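Local atomic coordinates of putative ABC transporter, periplasmic binding protein, amino acid (Neisseria gonorrhoeae, PDB entry 2YLN), a protein that binds L-cystine as the solute receptor of what is probably an amino acid ABC importer. Residues D106-G111 with V120-G125; E85-V90 with V96-K101; G47-R52 with G57-G62; Y72-K75 with L79-Y82. The protein carries 1 engineered substitution. All blocks are in the same frame, centred on the assembly; numbering follows the deposited sequence. Where two conformers were deposited one is given.

Contact 1: D106-G111 with V120-G125. With CYS (cysteine), chain B.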
loop_
_atom_site.group_PDB
_atom_site.type_symbol
_atom_site.label_atom_id
_atom_site.label_comp_id
_atom_site.label_asym_id
_atom_site.label_seq_id
_atom_site.Cartn_x
_atom_site.Cartn_y
_atom_site.Cartn_z
ATOM N N ASP A 106 8.750 5.955 -4.065
ATOM C CA ASP A 106 9.101 6.137 -5.448
ATOM C C ASP A 106 10.237 5.314 -5.917
ATOM O O ASP A 106 10.532 5.278 -7.126
ATOM C CB ASP A 106 9.237 7.636 -5.768
ATOM C CG ASP A 106 7.874 8.382 -5.834
ATOM O OD1 ASP A 106 6.894 7.771 -6.206
ATOM O OD2 ASP A 106 7.821 9.531 -5.530
ATOM N N SER A 107 10.865 4.550 -5.049
ATOM C CA SER A 107 11.887 3.568 -5.334
ATOM C C SER A 107 11.358 2.119 -5.279
ATOM O O SER A 107 12.114 1.183 -5.524
ATOM C CB SER A 107 13.082 3.681 -4.404
ATOM O OG SER A 107 13.719 4.942 -4.550
ATOM N N MET A 108 10.102 1.940 -4.857
ATOM C CA MET A 108 9.628 0.608 -4.475
ATOM C C MET A 108 9.530 -0.365 -5.641
ATOM O O MET A 108 10.107 -1.444 -5.615
ATOM C CB MET A 108 8.302 0.724 -3.744
ATOM C CG MET A 108 7.877 -0.573 -3.092
ATOM S SD MET A 108 8.819 -0.949 -1.562
ATOM C CE MET A 108 8.097 0.304 -0.466
ATOM N N MET A 109 8.743 -0.006 -6.650
ATOM C CA MET A 109 8.513 -0.939 -7.755
ATOM C C MET A 109 9.735 -1.040 -8.643
ATOM O O MET A 109 10.044 -2.125 -9.123
ATOM C CB MET A 109 7.226 -0.584 -8.524
ATOM C CG MET A 109 6.004 -0.512 -7.636
ATOM S SD MET A 109 5.755 -1.899 -6.466
ATOM C CE MET A 109 5.452 -3.247 -7.572
ATOM N N ALA A 110 10.506 0.050 -8.767
ATOM C CA ALA A 110 11.790 -0.018 -9.409
ATOM C C ALA A 110 12.710 -0.995 -8.676
ATOM O O ALA A 110 13.475 -1.763 -9.279
ATOM C CB ALA A 110 12.415 1.373 -9.533
ATOM N N GLY A 111 12.690 -0.933 -7.365
ATOM C CA GLY A 111 13.468 -1.820 -6.550
ATOM C C GLY A 111 13.111 -3.271 -6.739
ATOM O O GLY A 111 13.985 -4.146 -6.816
ATOM N N VAL A 120 7.072 -7.159 -2.657
ATOM C CA VAL A 120 6.590 -5.925 -2.074
ATOM C C VAL A 120 5.291 -6.175 -1.302
ATOM O O VAL A 120 4.390 -6.875 -1.792
ATOM C CB VAL A 120 6.347 -4.836 -3.138
ATOM C CG1 VAL A 120 5.669 -3.605 -2.562
ATOM C CG2 VAL A 120 7.696 -4.443 -3.746
ATOM N N ALA A 121 5.227 -5.653 -0.093
ATOM C CA ALA A 121 4.032 -5.684 0.760
ATOM C C ALA A 121 3.728 -4.244 1.157
ATOM O O ALA A 121 4.322 -3.704 2.130
ATOM C CB ALA A 121 4.219 -6.554 1.984
ATOM N N ASN A 122 2.881 -3.570 0.407
ATOM C CA ASN A 122 2.695 -2.147 0.603
ATOM C C ASN A 122 1.433 -1.624 -0.088
ATOM O O ASN A 122 1.448 -0.633 -0.814
ATOM C CB ASN A 122 3.905 -1.390 0.108
ATOM C CG ASN A 122 4.170 -0.110 0.878
ATOM O OD1 ASN A 122 5.060 -0.091 1.720
ATOM N ND2 ASN A 122 3.435 0.956 0.627
ATOM N N GLN A 123 0.290 -2.318 0.147
ATOM C CA GLN A 123 -0.982 -1.875 -0.397
ATOM C C GLN A 123 -0.918 -1.696 -1.928
ATOM O O GLN A 123 -1.493 -0.749 -2.475
ATOM C CB GLN A 123 -1.502 -0.631 0.290
ATOM C CG GLN A 123 -1.932 -0.875 1.739
ATOM C CD GLN A 123 -3.134 -1.781 1.795
ATOM O OE1 GLN A 123 -4.193 -1.437 1.253
ATOM N NE2 GLN A 123 -3.015 -2.968 2.370
ATOM N N VAL A 124 -0.317 -2.672 -2.592
ATOM C CA VAL A 124 -0.157 -2.614 -4.041
ATOM C C VAL A 124 -1.104 -3.584 -4.753
ATOM O O VAL A 124 -1.134 -4.761 -4.445
ATOM C CB VAL A 124 1.327 -2.951 -4.470
ATOM C CG1 VAL A 124 1.522 -2.875 -5.930
ATOM C CG2 VAL A 124 2.265 -1.997 -3.769
ATOM N N GLY A 125 -1.784 -3.052 -5.749
ATOM C CA GLY A 125 -2.442 -3.839 -6.785
ATOM C C GLY A 125 -1.774 -3.571 -8.126
ATOM O O GLY A 125 -0.960 -2.665 -8.308
HETATM N N CYS B . -1.354 1.907 -3.279
HETATM C CA CYS B . -0.053 2.448 -3.727
HETATM C C CYS B . 0.297 1.937 -5.125
HETATM O O CYS B . -0.148 0.810 -5.432
HETATM C CB CYS B . 1.067 2.046 -2.763
HETATM S SG CYS B . 0.857 2.678 -1.101
HETATM O OXT CYS B . 1.028 2.652 -5.838
#
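Met-108 and Met-109, consecutive residues at the start of helix 108-114, supply the helix side of an apolar contact, with Val-120 and Val-124 on the other side. Met-108 uses both branches of Val-120: its CG lies 3.8 Å from Val-120 CG1 and 3.9 Å from Val-120 CG2. That CG stands trans to the backbone N (chi1 -169°), and two further bends, at chi2 and chi3, swing the methyl round to Asn-122. Met-109 starts off less directly, but its bent chain puts SD 4.2 Å from Val-120 CG2 and CE 4.3 Å from Val-124 CG1, so that one thioether bridges two valines. The distances are those of ordinary van der Waals packing, and the two segments share no hydrogen bond.

The nearest approach to a polar atom is Met-108 CE to Asn-122 OD1, at 3.8 Å. This amide oxygen already accepts from the backbone N of Glu-64, and the methyl merely packs beside it.

Ligand contacts make up the third group. The amino N of the bound cysteine donates to Gln-123 O at 2.8 Å, while Asn-122 ND2 lies 3.5 Å from the cysteine SG. Arg-131 and the backbone N of Asn-174 also hydrogen-bond this ligand. Asn-122 and Val-124 therefore belong both to the methionine packing and to the pocket wall.

Segment 120-125 leads from strand 119-120 toward helix 129-134. Strand 238-245 flanks it through backbone bonds to Val-120 and Val-124, and its Ile-243 touches Met-109 and Val-124; Arg-131 of helix 129-134 packs against the same two side chains.

Contact 2: E85-V90 with V96-K101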
loop_
_atom_site.group_PDB
_atom_site.type_symbol
_atom_site.label_atom_id
_atom_site.label_comp_id
_atom_site.label_asym_id
_atom_site.label_seq_id
_atom_site.Cartn_x
_atom_site.Cartn_y
_atom_site.Cartn_z
ATOM N N GLU A 85 2.396 -7.203 9.346
ATOM C CA GLU A 85 1.955 -8.313 10.171
ATOM C C GLU A 85 1.410 -9.462 9.318
ATOM O O GLU A 85 1.640 -10.620 9.628
ATOM C CB GLU A 85 0.979 -7.857 11.249
ATOM C CG GLU A 85 1.540 -6.833 12.204
ATOM C CD GLU A 85 2.779 -7.196 12.998
ATOM O OE1 GLU A 85 3.210 -8.372 12.990
ATOM O OE2 GLU A 85 3.329 -6.307 13.647
ATOM N N VAL A 86 0.685 -9.162 8.228
ATOM C CA VAL A 86 0.250 -10.196 7.338
ATOM C C VAL A 86 1.475 -10.939 6.768
ATOM O O VAL A 86 1.514 -12.150 6.708
ATOM C CB VAL A 86 -0.621 -9.649 6.197
ATOM C CG1 VAL A 86 -0.857 -10.690 5.133
ATOM C CG2 VAL A 86 -1.982 -9.195 6.723
ATOM N N THR A 87 2.497 -10.165 6.344
ATOM C CA THR A 87 3.673 -10.745 5.750
ATOM C C THR A 87 4.407 -11.628 6.742
ATOM O O THR A 87 4.879 -12.716 6.422
ATOM C CB THR A 87 4.571 -9.667 5.149
ATOM O OG1 THR A 87 3.876 -8.964 4.140
ATOM C CG2 THR A 87 5.841 -10.279 4.527
ATOM N N ARG A 88 4.518 -11.184 8.004
ATOM C CA ARG A 88 5.124 -12.015 9.036
ATOM C C ARG A 88 4.356 -13.329 9.185
ATOM O O ARG A 88 4.961 -14.386 9.357
ATOM C CB ARG A 88 5.253 -11.312 10.381
ATOM C CG ARG A 88 6.280 -10.221 10.392
ATOM C CD ARG A 88 6.434 -9.675 11.795
ATOM N NE ARG A 88 7.458 -8.626 11.877
ATOM C CZ ARG A 88 7.273 -7.382 12.282
ATOM N NH1 ARG A 88 6.136 -6.903 12.750
ATOM N NH2 ARG A 88 8.315 -6.551 12.201
ATOM N N ALA A 89 3.033 -13.264 9.164
ATOM C CA ALA A 89 2.205 -14.469 9.333
ATOM C C ALA A 89 2.388 -15.372 8.129
ATOM O O ALA A 89 2.449 -16.607 8.293
ATOM C CB ALA A 89 0.760 -14.043 9.537
ATOM N N VAL A 90 2.470 -14.825 6.910
ATOM C CA VAL A 90 2.755 -15.607 5.716
ATOM C C VAL A 90 4.095 -16.302 5.887
ATOM O O VAL A 90 4.245 -17.510 5.556
ATOM C CB VAL A 90 2.686 -14.749 4.459
ATOM C CG1 VAL A 90 3.300 -15.445 3.263
ATOM C CG2 VAL A 90 1.247 -14.307 4.176
ATOM N N VAL A 96 9.825 -19.563 6.290
ATOM C CA VAL A 96 10.961 -18.785 5.834
ATOM C C VAL A 96 11.285 -17.686 6.853
ATOM O O VAL A 96 10.396 -17.201 7.540
ATOM C CB VAL A 96 10.754 -18.182 4.441
ATOM C CG1 VAL A 96 10.572 -19.313 3.388
ATOM C CG2 VAL A 96 9.594 -17.240 4.403
ATOM N N LYS A 97 12.533 -17.283 6.855
ATOM C CA LYS A 97 12.968 -16.066 7.500
ATOM C C LYS A 97 12.532 -14.904 6.617
ATOM O O LYS A 97 12.661 -15.018 5.407
ATOM C CB LYS A 97 14.485 -16.110 7.684
ATOM C CG LYS A 97 15.126 -14.923 8.453
ATOM C CD LYS A 97 16.587 -15.193 8.800
ATOM C CE LYS A 97 17.220 -14.025 9.566
ATOM N NZ LYS A 97 16.489 -13.907 10.846
ATOM N N VAL A 98 12.015 -13.856 7.210
ATOM C CA VAL A 98 11.681 -12.630 6.484
ATOM C C VAL A 98 12.473 -11.473 6.944
ATOM O O VAL A 98 12.648 -11.269 8.150
ATOM C CB VAL A 98 10.185 -12.373 6.507
ATOM C CG1 VAL A 98 9.636 -12.129 7.878
ATOM C CG2 VAL A 98 9.780 -11.304 5.612
ATOM N N GLU A 99 12.931 -10.658 6.005
ATOM C CA GLU A 99 13.652 -9.404 6.272
ATOM C C GLU A 99 12.911 -8.271 5.517
ATOM O O GLU A 99 12.697 -8.411 4.321
ATOM C CB GLU A 99 15.073 -9.479 5.820
ATOM C CG GLU A 99 15.941 -10.430 6.637
ATOM C CD GLU A 99 16.178 -9.959 7.983
ATOM O OE1 GLU A 99 16.513 -8.816 8.168
ATOM O OE2 GLU A 99 16.250 -10.834 8.884
ATOM N N PHE A 100 12.590 -7.204 6.218
ATOM C CA PHE A 100 11.959 -6.055 5.603
ATOM C C PHE A 100 12.993 -5.001 5.259
ATOM O O PHE A 100 13.830 -4.627 6.085
ATOM C CB PHE A 100 10.926 -5.465 6.561
ATOM C CG PHE A 100 9.759 -6.358 6.784
ATOM C CD1 PHE A 100 8.704 -6.435 5.901
ATOM C CD2 PHE A 100 9.684 -7.178 7.915
ATOM C CE1 PHE A 100 7.619 -7.245 6.117
ATOM C CE2 PHE A 100 8.641 -8.058 8.124
ATOM C CZ PHE A 100 7.581 -8.081 7.233
ATOM N N LYS A 101 12.950 -4.533 4.026
ATOM C CA LYS A 101 13.876 -3.553 3.439
ATOM C C LYS A 101 13.089 -2.235 3.282
ATOM O O LYS A 101 12.335 -2.080 2.317
ATOM C CB LYS A 101 14.409 -4.092 2.089
ATOM C CG LYS A 101 15.453 -5.212 2.341
ATOM C CD LYS A 101 16.314 -5.546 1.152
ATOM C CE LYS A 101 17.346 -4.376 0.738
ATOM N NZ LYS A 101 18.510 -3.999 1.660
#
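The Phe-100 ring receives Arg-88 at its edge and Val-98 on one face. Arg-88 CG lies near the ring plane, 3.9 Å from Phe-100 CE2, whereas Val-98 CG2, from the same strand, stands 4.2 Å above the ring and is displaced toward its rim. The guanidinium of Arg-88 is turned 81° from the ring, which excludes a stacked arrangement; the carboxylate carbon of Glu-85 lies in the guanidinium plane, at the edge of that group. Arg-88 NH1 pairs with Glu-85 OE2 at 3.0 Å within the helix and also donates to Leu-79 O, so the charged end is held by groups other than the ring.

Thr-87 is the second residue of the helix to meet the strand. Its CG2 is trans to the backbone N, which directs the methyl at the strand, 3.9 Å from Phe-100 CE1 and 4.2 Å from Val-98 CG2. The hydroxyl turns back instead and hydrogen-bonds Asp-83 O, one turn earlier.

Helix 85-90 and strand 97-101 run nearly antiparallel (157°), with axes 9.0 Å apart at closest approach. Helix 82-94 lies on the chain path between parallel neighbouring strands 58-63 and 97-102, so this is the helix-to-second-strand packing of a beta-alpha-beta crossover, whose connection also carries a small antiparallel sheet ahead of the helix. Val-61 of strand 58-63 touches Thr-87, Val-98 and Phe-100.

Chemically the interface is apolar: methyls, an aromatic ring and the aliphatic part of an arginine meet, and the polar ends find partners within the helix or just before it. Cohesion therefore probably rests on van der Waals contact and burial of these apolar groups.

Contact 3: G47-R52 with G57-G62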
loop_
_atom_site.group_PDB
_atom_site.type_symbol
_atom_site.label_atom_id
_atom_site.label_comp_id
_atom_site.label_asym_id
_atom_site.label_seq_id
_atom_site.Cartn_x
_atom_site.Cartn_y
_atom_site.Cartn_z
ATOM N N GLY A 47 19.875 -17.945 -5.035
ATOM C CA GLY A 47 18.891 -18.976 -5.367
ATOM C C GLY A 47 17.530 -18.390 -5.623
ATOM O O GLY A 47 17.197 -17.267 -5.189
ATOM N N SER A 48 16.687 -19.131 -6.352
ATOM C CA SER A 48 15.422 -18.561 -6.736
ATOM C C SER A 48 14.505 -18.428 -5.514
ATOM O O SER A 48 14.701 -19.061 -4.453
ATOM C CB SER A 48 14.718 -19.410 -7.762
ATOM O OG SER A 48 14.346 -20.649 -7.153
ATOM N N LEU A 49 13.458 -17.645 -5.682
ATOM C CA LEU A 49 12.534 -17.458 -4.598
ATOM C C LEU A 49 11.867 -18.768 -4.217
ATOM O O LEU A 49 11.744 -19.042 -3.053
ATOM C CB LEU A 49 11.536 -16.389 -5.067
ATOM C CG LEU A 49 10.475 -16.023 -4.060
ATOM C CD1 LEU A 49 11.025 -15.579 -2.714
ATOM C CD2 LEU A 49 9.622 -14.903 -4.665
ATOM N N ILE A 50 11.449 -19.564 -5.192
ATOM C CA ILE A 50 10.804 -20.843 -4.830
ATOM C C ILE A 50 11.788 -21.751 -4.169
ATOM O O ILE A 50 11.424 -22.470 -3.277
ATOM C CB ILE A 50 10.089 -21.480 -6.025
ATOM C CG1 ILE A 50 9.266 -22.696 -5.619
ATOM C CG2 ILE A 50 11.087 -21.919 -7.141
ATOM C CD1 ILE A 50 8.175 -22.428 -4.622
ATOM N N GLU A 51 13.063 -21.787 -4.616
ATOM C CA GLU A 51 14.042 -22.596 -3.924
ATOM C C GLU A 51 14.077 -22.213 -2.453
ATOM O O GLU A 51 14.180 -23.046 -1.564
ATOM C CB GLU A 51 15.434 -22.443 -4.565
ATOM C CG GLU A 51 16.549 -23.257 -3.902
ATOM C CD GLU A 51 17.929 -22.996 -4.413
ATOM O OE1 GLU A 51 18.108 -22.367 -5.462
ATOM O OE2 GLU A 51 18.905 -23.445 -3.721
ATOM N N ARG A 52 14.150 -20.898 -2.176
ATOM C CA ARG A 52 14.225 -20.456 -0.771
ATOM C C ARG A 52 12.951 -20.693 -0.005
ATOM O O ARG A 52 13.006 -20.950 1.229
ATOM C CB ARG A 52 14.653 -18.974 -0.701
ATOM C CG ARG A 52 16.164 -18.869 -1.057
ATOM C CD ARG A 52 16.672 -17.444 -1.109
ATOM N NE ARG A 52 16.264 -16.795 -2.392
ATOM C CZ ARG A 52 15.484 -15.722 -2.533
ATOM N NH1 ARG A 52 14.940 -15.192 -1.481
ATOM N NH2 ARG A 52 15.273 -15.182 -3.717
ATOM N N GLY A 57 14.762 -20.914 3.442
ATOM C CA GLY A 57 15.761 -19.811 3.500
ATOM C C GLY A 57 15.123 -18.491 3.874
ATOM O O GLY A 57 14.180 -18.430 4.669
ATOM N N THR A 58 15.659 -17.428 3.332
ATOM C CA THR A 58 15.301 -16.054 3.700
ATOM C C THR A 58 14.679 -15.339 2.497
ATOM O O THR A 58 15.202 -15.476 1.388
ATOM C CB THR A 58 16.587 -15.291 4.183
ATOM O OG1 THR A 58 17.174 -16.015 5.270
ATOM C CG2 THR A 58 16.239 -13.905 4.635
ATOM N N VAL A 59 13.629 -14.598 2.756
ATOM C CA VAL A 59 12.889 -13.818 1.758
ATOM C C VAL A 59 12.970 -12.334 2.178
ATOM O O VAL A 59 12.741 -12.022 3.331
ATOM C CB VAL A 59 11.476 -14.302 1.604
ATOM C CG1 VAL A 59 10.606 -13.435 0.707
ATOM C CG2 VAL A 59 11.455 -15.753 1.102
ATOM N N THR A 60 13.244 -11.429 1.232
ATOM C CA THR A 60 13.286 -10.013 1.497
ATOM C C THR A 60 12.034 -9.331 0.973
ATOM O O THR A 60 11.527 -9.660 -0.121
ATOM C CB THR A 60 14.547 -9.402 0.897
ATOM O OG1 THR A 60 14.547 -9.630 -0.498
ATOM C CG2 THR A 60 15.806 -9.957 1.571
ATOM N N VAL A 61 11.534 -8.364 1.745
ATOM C CA VAL A 61 10.260 -7.714 1.490
ATOM C C VAL A 61 10.437 -6.222 1.494
ATOM O O VAL A 61 10.830 -5.661 2.523
ATOM C CB VAL A 61 9.181 -8.147 2.483
ATOM C CG1 VAL A 61 7.857 -7.431 2.219
ATOM C CG2 VAL A 61 9.038 -9.654 2.480
ATOM N N GLY A 62 10.092 -5.547 0.415
ATOM C CA GLY A 62 10.069 -4.114 0.390
ATOM C C GLY A 62 8.774 -3.555 0.990
ATOM O O GLY A 62 7.678 -4.043 0.719
#
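Arg-52 carries the polar side of the contact, its guanidinium reaching the strand at Thr-58 and its carbonyl the residue before it, Gly-57. Its NH1 donates to Thr-58 O at 2.9 Å, in the carbonyl plane and fairly straight (152°); the same nitrogen forms a salt bridge with Asp-118. On another edge of the guanidinium, NE and NH2 grip one atom side-on, reaching Gly-47 O at 3.0 Å and 3.2 Å respectively. Both come from one face of the Gly-47 carbonyl plane. With all three nitrogens engaged, and Thr-58 O and Gly-47 O both close to the guanidinium plane, rotation of the group should be strongly restricted. The bend at chi3 (-78°) brings it back over the start of its own helix, where Leu-49 CA lies 3.6 Å above one face.

The backbone bond is straighter: Gly-57 N donates to Arg-52 O at 2.8 Å with an N-H...O angle of 176°, on a carbonyl lone pair. It ties the chain emerging from helix 49-55 back to that helix just before the strand begins. At the other end Ser-48 is the N-cap, its OG accepting from Glu-51 N at 3.1 Å.

Outward from these bonds the packing is slight. Leu-49 CD1 meets Val-59 CG2 at 3.8 Å, the two side chains crossing at about a right angle.

Strand 58-63 lies between strands 97-102 and 119-120, parallel to both, and Asp-118, just ahead of strand 119-120, also accepts from Thr-60 N. Helix 49-55 packs against helix 249-264, through Leu-49 on Ala-251 and Ile-50 on Glu-250 and Lys-254.

Contact 4: Y72-K75 with L79-Y82; sequences YHDK and LTGY
Tyr-72 lays its ring alongside Thr-80 and Gly-81. From CB the side chain sets out with CG in the crowded position between the backbone N and the carbonyl carbon (chi1 70°), which turns the ring over the partner strand. CD1 then comes within 3.8 Å of Gly-81 CA, and CE1 within 3.5 Å of that same atom. CZ lies 3.8 Å from Thr-80 CG2, with CE2 and OH only slightly farther from this methyl. The methyl sits over the ring face, 4.1 Å from the centroid and 23° off the normal, a CH-pi contact.

Beneath the ring is a beta hairpin, strands 71-73 and 79-80, which with strand 66-67 makes a small antiparallel sheet. Tyr-72 and Thr-80 are its hydrogen-bonded pair: Tyr-72 N donates to Thr-80 O at 2.9 Å, and Thr-80 N to Tyr-72 O at 2.8 Å.

His-73 and Leu-79, the next and non-hydrogen-bonded pair, occupy the other face of the sheet. There Leu-79 CD1 packs over the imidazole, 4.2 Å from its centroid. The histidine's ND1 is hydrogen-bonded to Gly-77 O in the turn, and its NE2 to Glu-102 of strand 97-102.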
loop_
_atom_site.group_PDB
_atom_site.type_symbol
_atom_site.label_atom_id
_atom_site.label_comp_id
_atom_site.label_asym_id
_atom_site.label_seq_id
_atom_site.Cartn_x
_atom_site.Cartn_y
_atom_site.Cartn_z
ATOM N N TYR A 72 4.405 0.804 9.349
ATOM C CA TYR A 72 4.847 1.968 10.132
ATOM C C TYR A 72 5.566 1.512 11.364
ATOM O O TYR A 72 5.539 0.346 11.692
ATOM C CB TYR A 72 3.596 2.860 10.501
ATOM C CG TYR A 72 2.645 2.271 11.504
ATOM C CD1 TYR A 72 1.696 1.369 11.102
ATOM C CD2 TYR A 72 2.746 2.583 12.816
ATOM C CE1 TYR A 72 0.816 0.829 12.027
ATOM C CE2 TYR A 72 1.907 2.004 13.761
ATOM C CZ TYR A 72 0.961 1.090 13.363
ATOM O OH TYR A 72 0.055 0.525 14.268
ATOM N N HIS A 73 6.202 2.449 12.072
ATOM C CA HIS A 73 6.808 2.126 13.330
ATOM C C HIS A 73 5.964 2.595 14.473
ATOM O O HIS A 73 5.500 3.723 14.490
ATOM C CB HIS A 73 8.209 2.764 13.449
ATOM C CG HIS A 73 9.213 2.141 12.530
ATOM N ND1 HIS A 73 10.119 1.162 12.922
ATOM C CD2 HIS A 73 9.359 2.258 11.219
ATOM C CE1 HIS A 73 10.786 0.758 11.855
ATOM N NE2 HIS A 73 10.393 1.456 10.813
ATOM N N ASP A 74 5.794 1.724 15.452
ATOM C CA ASP A 74 5.021 2.047 16.618
ATOM C C ASP A 74 5.830 2.890 17.604
ATOM O O ASP A 74 6.978 3.288 17.287
ATOM C CB ASP A 74 4.427 0.810 17.259
ATOM C CG ASP A 74 5.414 -0.039 18.005
ATOM O OD1 ASP A 74 6.529 0.413 18.313
ATOM O OD2 ASP A 74 4.965 -1.178 18.318
ATOM N N LYS A 75 5.242 3.228 18.741
ATOM C CA LYS A 75 5.863 4.214 19.639
ATOM C C LYS A 75 7.133 3.705 20.269
ATOM O O LYS A 75 7.842 4.485 20.928
ATOM C CB LYS A 75 4.950 4.556 20.799
ATOM C CG LYS A 75 4.696 3.356 21.699
ATOM C CD LYS A 75 3.682 3.651 22.814
ATOM C CE LYS A 75 3.399 2.463 23.622
ATOM N NZ LYS A 75 4.428 2.047 24.659
ATOM N N LEU A 79 8.649 -2.052 13.746
ATOM C CA LEU A 79 7.960 -2.110 12.437
ATOM C C LEU A 79 6.723 -2.977 12.558
ATOM O O LEU A 79 6.835 -4.155 12.903
ATOM C CB LEU A 79 8.909 -2.568 11.395
ATOM C CG LEU A 79 8.298 -2.625 9.981
ATOM C CD1 LEU A 79 8.011 -1.210 9.394
ATOM C CD2 LEU A 79 9.212 -3.395 9.036
ATOM N N THR A 80 5.591 -2.409 12.240
ATOM C CA THR A 80 4.308 -3.082 12.312
ATOM C C THR A 80 3.421 -2.479 11.248
ATOM O O THR A 80 3.892 -1.930 10.266
ATOM C CB THR A 80 3.788 -2.986 13.726
ATOM O OG1 THR A 80 2.601 -3.794 13.893
ATOM C CG2 THR A 80 3.466 -1.608 14.172
ATOM N N GLY A 81 2.105 -2.652 11.398
ATOM C CA GLY A 81 1.124 -2.300 10.401
ATOM C C GLY A 81 0.546 -3.550 9.751
ATOM O O GLY A 81 1.165 -4.596 9.732
ATOM N N TYR A 82 -0.639 -3.381 9.164
ATOM C CA TYR A 82 -1.347 -4.546 8.615
ATOM C C TYR A 82 -0.511 -5.314 7.625
ATOM O O TYR A 82 -0.410 -6.542 7.724
ATOM C CB TYR A 82 -2.652 -4.048 7.967
ATOM C CG TYR A 82 -3.478 -5.192 7.392
ATOM C CD1 TYR A 82 -4.293 -5.907 8.242
ATOM C CD2 TYR A 82 -3.493 -5.504 6.060
ATOM C CE1 TYR A 82 -5.099 -6.911 7.730
ATOM C CE2 TYR A 82 -4.279 -6.492 5.551
ATOM C CZ TYR A 82 -5.111 -7.199 6.391
ATOM O OH TYR A 82 -5.964 -8.189 5.951
#

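Contacts 2 and 3 share a sheet: Glu-99 O and Val-61 N, 2.8 Å apart, join strands 97-102 and 58-63. Contact 1 lies beside the end of the latter strand, where Ala-121 N is 3.0 Å from Gly-62 O, a probable hydrogen bond. Contact 4 leads into the helix of contact 2, and Thr-80 OG1 probably bonds Glu-85 OE2 across 2.6 Å. Contacts 3 and 4 do not touch: their nearest atoms are about 7 Å apart and their centres about 23 Å. Of the four, contact 1 contributes residues to the cysteine pocket; the side chains of Tyr-72 in contact 4 and Thr-87 in contact 2 are about 10 and 13 Å from bound cysteine.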